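Local coordinates for MMACHC-like protein (Caenorhabditis elegans, PDB 5UJC) that binds cobalamin and probably removes the upper axial ligand of cyanocobalamin and alkylcobalamins, using a flavin or glutathione, in vitamin B12 trafficking, at residues Ser52-Leu57 and Leu190-Val195; Met64-Phe69 and Arg240-Gln245. All coordinates share one frame; numbering follows the deposited sequence. Where two conformers were deposited one is given.

Contact 1 (Ser52-Leu57 and Leu190-Val195)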
# COMPACT_ATOMS: atom_id res chain seq x y z
N SER A 52 14.24 9.50 -15.82
CA SER A 52 12.95 9.92 -16.33
C SER A 52 11.96 8.75 -16.55
O SER A 52 10.86 8.97 -17.03
CB SER A 52 13.13 10.70 -17.62
OG SER A 52 13.64 9.86 -18.65
N THR A 53 12.36 7.52 -16.21
CA THR A 53 11.51 6.36 -16.40
C THR A 53 10.20 6.52 -15.62
O THR A 53 10.21 6.85 -14.43
CB THR A 53 12.23 5.09 -15.92
OG1 THR A 53 13.44 4.93 -16.65
CG2 THR A 53 11.38 3.84 -16.11
N MET A 54 9.09 6.27 -16.30
CA MET A 54 7.76 6.33 -15.69
C MET A 54 7.51 5.16 -14.74
O MET A 54 7.79 4.00 -15.07
CB MET A 54 6.70 6.30 -16.78
CG MET A 54 5.27 6.29 -16.28
SD MET A 54 4.10 5.95 -17.61
CE MET A 54 2.58 5.69 -16.68
N ALA A 55 6.95 5.48 -13.57
CA ALA A 55 6.42 4.48 -12.65
C ALA A 55 5.03 4.90 -12.18
O ALA A 55 4.70 6.09 -12.13
CB ALA A 55 7.35 4.33 -11.45
N LEU A 56 4.24 3.89 -11.80
CA LEU A 56 2.92 4.08 -11.17
C LEU A 56 2.88 3.36 -9.85
O LEU A 56 3.10 2.16 -9.78
CB LEU A 56 1.78 3.57 -12.05
CG LEU A 56 1.48 4.37 -13.31
CD1 LEU A 56 0.44 3.60 -14.14
CD2 LEU A 56 0.93 5.74 -12.95
N LEU A 57 2.56 4.11 -8.81
CA LEU A 57 2.30 3.56 -7.49
C LEU A 57 0.81 3.27 -7.37
O LEU A 57 -0.00 4.16 -7.52
CB LEU A 57 2.73 4.58 -6.43
CG LEU A 57 2.40 4.25 -4.98
CD1 LEU A 57 3.13 3.00 -4.52
CD2 LEU A 57 2.70 5.43 -4.08
N LEU A 190 4.34 -0.27 -10.68
CA LEU A 190 4.58 -0.64 -12.07
C LEU A 190 5.65 0.26 -12.64
O LEU A 190 5.57 1.48 -12.49
CB LEU A 190 3.31 -0.49 -12.88
CG LEU A 190 2.05 -1.16 -12.36
CD1 LEU A 190 0.87 -0.83 -13.26
CD2 LEU A 190 2.19 -2.63 -12.22
N ILE A 191 6.66 -0.34 -13.25
CA ILE A 191 7.74 0.43 -13.86
C ILE A 191 7.72 0.15 -15.36
O ILE A 191 7.64 -0.99 -15.77
CB ILE A 191 9.10 0.04 -13.27
CG1 ILE A 191 9.08 0.21 -11.73
CG2 ILE A 191 10.23 0.88 -13.89
CD1 ILE A 191 10.35 -0.24 -11.02
N PHE A 192 7.81 1.21 -16.16
CA PHE A 192 7.72 1.13 -17.63
C PHE A 192 9.04 1.56 -18.26
O PHE A 192 9.26 2.74 -18.54
CB PHE A 192 6.59 2.01 -18.11
CG PHE A 192 5.25 1.62 -17.54
CD1 PHE A 192 4.47 0.67 -18.16
CD2 PHE A 192 4.80 2.16 -16.34
CE1 PHE A 192 3.27 0.28 -17.60
CE2 PHE A 192 3.59 1.76 -15.79
CZ PHE A 192 2.84 0.82 -16.42
N PRO A 193 9.96 0.60 -18.47
CA PRO A 193 11.33 0.98 -18.82
C PRO A 193 11.46 1.73 -20.14
O PRO A 193 12.45 2.45 -20.33
CB PRO A 193 12.07 -0.37 -18.90
CG PRO A 193 11.28 -1.29 -18.04
CD PRO A 193 9.85 -0.85 -18.21
N ASN A 194 10.48 1.57 -21.04
CA ASN A 194 10.54 2.24 -22.35
C ASN A 194 9.76 3.55 -22.41
O ASN A 194 9.67 4.15 -23.48
CB ASN A 194 10.03 1.30 -23.46
CG ASN A 194 10.87 0.04 -23.58
OD1 ASN A 194 10.33 -1.06 -23.75
ND2 ASN A 194 12.17 0.18 -23.47
N VAL A 195 9.23 4.01 -21.27
CA VAL A 195 8.43 5.21 -21.24
C VAL A 195 9.12 6.27 -20.38
O VAL A 195 9.33 6.07 -19.19
CB VAL A 195 7.00 4.95 -20.70
CG1 VAL A 195 6.21 6.23 -20.69
CG2 VAL A 195 6.31 3.87 -21.52
O HOH W 1 14.20 2.91 -18.13
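The Phe192 ring has the backbone oxygen of Met54 at its edge, near the ring plane, while the Met54 sulfur and Leu56 CD1 approach obliquely. The sulfur makes a Met-aromatic contact, with Met54 SD 4.8 Å from the Phe192 ring centroid. Met54 reaches it with CG anti to the backbone N (chi1 177°) and an extended chain, running alongside both Phe192 and Val195; SD also lies 3.7 Å from Val195 CG1. An alanine in place of Met54 would remove everything beyond CB, including the sulfur and terminal methyl, and would probably loosen the packing of this strand against Phe192 and Val195. The strands carrying these groups pair antiparallel. Leu56 N hydrogen-bonds to Leu190 O at 2.8 Å and Leu190 N to Leu56 O at 2.9 Å, both in the carbonyl plane. At the end of the type I turn from Phe192 to Val195, Met54 N donates a hydrogen bond to Val195 O, 2.9 Å. A water donates to Thr53 OG1 and Pro193 O, bridging strand and turn; OG1 is also hydrogen-bonded to Asp50 O. In the four-stranded sheet this is the central pair, flanked by strands 25-31 and 117-120, with Ile11 of helix 5-18 packing on Met54, Phe192 and Val195.

Contact 2 (Met64-Phe69 and Arg240-Gln245)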
# COMPACT_ATOMS: atom_id res chain seq x y z
N MET A 64 -11.06 -1.58 -0.96
CA MET A 64 -10.40 -2.75 -1.53
C MET A 64 -10.82 -4.00 -0.77
O MET A 64 -11.30 -4.97 -1.37
CB MET A 64 -8.87 -2.62 -1.51
CG MET A 64 -8.18 -3.76 -2.25
SD MET A 64 -6.64 -4.35 -1.48
CE MET A 64 -7.27 -5.06 0.07
N PHE A 65 -10.69 -3.95 0.54
CA PHE A 65 -11.11 -5.07 1.39
C PHE A 65 -12.65 -5.13 1.50
O PHE A 65 -13.26 -6.20 1.36
CB PHE A 65 -10.46 -4.92 2.76
CG PHE A 65 -10.84 -5.99 3.75
CD1 PHE A 65 -11.99 -5.85 4.54
CD2 PHE A 65 -10.05 -7.10 3.93
CE1 PHE A 65 -12.29 -6.79 5.51
CE2 PHE A 65 -10.38 -8.07 4.86
CZ PHE A 65 -11.49 -7.89 5.67
N ASP A 66 -13.28 -3.99 1.82
CA ASP A 66 -14.68 -3.99 2.19
C ASP A 66 -15.64 -4.28 1.02
O ASP A 66 -16.74 -4.74 1.25
CB ASP A 66 -15.07 -2.69 2.89
CG ASP A 66 -14.43 -2.54 4.27
OD1 ASP A 66 -14.30 -3.55 4.96
OD2 ASP A 66 -14.13 -1.38 4.69
N VAL A 67 -15.21 -3.96 -0.19
CA VAL A 67 -16.04 -4.14 -1.37
C VAL A 67 -15.43 -5.17 -2.32
O VAL A 67 -16.04 -6.24 -2.56
CB VAL A 67 -16.29 -2.82 -2.09
CG1 VAL A 67 -17.13 -3.04 -3.35
CG2 VAL A 67 -16.95 -1.81 -1.16
N ALA A 68 -14.25 -4.90 -2.85
CA ALA A 68 -13.70 -5.75 -3.94
C ALA A 68 -13.32 -7.16 -3.44
O ALA A 68 -13.68 -8.17 -4.05
CB ALA A 68 -12.53 -5.07 -4.62
N PHE A 69 -12.59 -7.21 -2.35
CA PHE A 69 -12.17 -8.47 -1.78
C PHE A 69 -13.38 -9.28 -1.28
O PHE A 69 -13.43 -10.48 -1.47
CB PHE A 69 -11.17 -8.22 -0.65
CG PHE A 69 -10.74 -9.45 0.10
CD1 PHE A 69 -10.02 -10.46 -0.52
CD2 PHE A 69 -10.99 -9.55 1.46
CE1 PHE A 69 -9.62 -11.55 0.20
CE2 PHE A 69 -10.53 -10.61 2.17
CZ PHE A 69 -9.87 -11.64 1.54
N ARG A 240 -12.78 5.42 6.29
CA ARG A 240 -12.00 4.58 7.19
C ARG A 240 -12.25 3.10 6.90
O ARG A 240 -13.25 2.74 6.28
CB ARG A 240 -12.41 4.89 8.65
CG ARG A 240 -12.15 6.32 9.05
CD ARG A 240 -12.79 6.70 10.37
NE ARG A 240 -12.16 6.06 11.50
CZ ARG A 240 -12.71 5.11 12.25
NH1 ARG A 240 -13.93 4.62 11.99
NH2 ARG A 240 -12.02 4.62 13.26
N TYR A 241 -11.31 2.26 7.31
CA TYR A 241 -11.54 0.82 7.32
C TYR A 241 -12.79 0.51 8.17
O TYR A 241 -13.00 1.12 9.22
CB TYR A 241 -10.37 0.10 7.96
CG TYR A 241 -9.07 -0.07 7.13
CD1 TYR A 241 -8.91 0.46 5.87
CD2 TYR A 241 -8.02 -0.81 7.66
CE1 TYR A 241 -7.74 0.24 5.13
CE2 TYR A 241 -6.87 -1.07 6.93
CZ TYR A 241 -6.73 -0.55 5.67
OH TYR A 241 -5.58 -0.81 4.94
N SER A 242 -13.53 -0.52 7.77
CA SER A 242 -14.61 -1.04 8.58
C SER A 242 -14.07 -1.69 9.85
O SER A 242 -12.89 -2.02 9.96
CB SER A 242 -15.40 -2.06 7.80
OG SER A 242 -14.64 -3.25 7.60
N THR A 243 -14.97 -1.90 10.80
CA THR A 243 -14.65 -2.68 11.97
C THR A 243 -14.12 -4.07 11.60
O THR A 243 -13.13 -4.53 12.16
CB THR A 243 -15.90 -2.80 12.87
OG1 THR A 243 -16.29 -1.48 13.26
CG2 THR A 243 -15.66 -3.65 14.09
N THR A 244 -14.79 -4.72 10.67
CA THR A 244 -14.37 -6.03 10.22
C THR A 244 -12.94 -5.98 9.66
O THR A 244 -12.11 -6.86 9.97
CB THR A 244 -15.33 -6.55 9.15
OG1 THR A 244 -16.64 -6.63 9.71
CG2 THR A 244 -14.93 -7.93 8.66
N GLN A 245 -12.65 -4.97 8.86
CA GLN A 245 -11.33 -4.85 8.25
C GLN A 245 -10.24 -4.60 9.32
O GLN A 245 -9.14 -5.17 9.24
CB GLN A 245 -11.36 -3.74 7.21
CG GLN A 245 -10.03 -3.58 6.49
CD GLN A 245 -10.06 -2.73 5.22
OE1 GLN A 245 -9.03 -2.62 4.55
NE2 GLN A 245 -11.22 -2.12 4.90
O HOH W 2 -8.62 -2.15 1.96
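Ser242 has OG flanked by both N and C of its own backbone (chi1 71°), and Asp66 turns CG beside its own backbone N (chi1 -69°), so hydroxyl and carboxylate meet tip to tip. Ser242 is the N-cap of helix 243-250: its OG accepts from Gln245 N at 2.9 Å and donates to Asp66 OD1 at 2.7 Å, approaching from above the carboxylate plane. Asp66 OD2 uses its syn lone pair for a longer hydrogen bond from Ser242 N, 3.3 Å. Asp66, reaching over from helix 62-80, thus takes up the N-H and O-H of the cap residue, and the helix start would be expected to favour its charged form. Beside this polar pair Gln245, extended with CG anti to the backbone N, runs antiparallel alongside the Phe65 side chain. Its CG lies over one face of the Phe65 ring, 4.0 Å from the centroid, a CH-pi contact, while Thr244 CG2 sits at the ring edge. Phe65 also meets the rings of Phe248 and Trp263. Gln245 NE2 hydrogen-bonds to Pro62 O, and Gln245 OE1, 3.1 Å above the centre of the Tyr241 ring, lies 2.7 Å from a water that accepts from Phe65 N.

How the contacts relate
After helix 5-18 and the outer strand 25-31, the chain forms strand 53-60 and runs almost at once into helix 62-80, so the first halves of both contacts are near neighbours in sequence. Contact 1 closes when strand 185-196 returns after 132 intervening residues, bringing the sheet's two inner strands together. Contact 2 closes later, over 170 residues, when the start of helix 243-250 reaches helix 62-80. The loops cross rather than nest, and both include the positions probably involved in substrate binding, Asp121, Ile132 to Gln135 and Tyr146 to Gln148. The contacts do not touch: their centres lie 29 Å apart on opposite sides of the chain's centre, one in the sheet, the other joining a late helix to an early one.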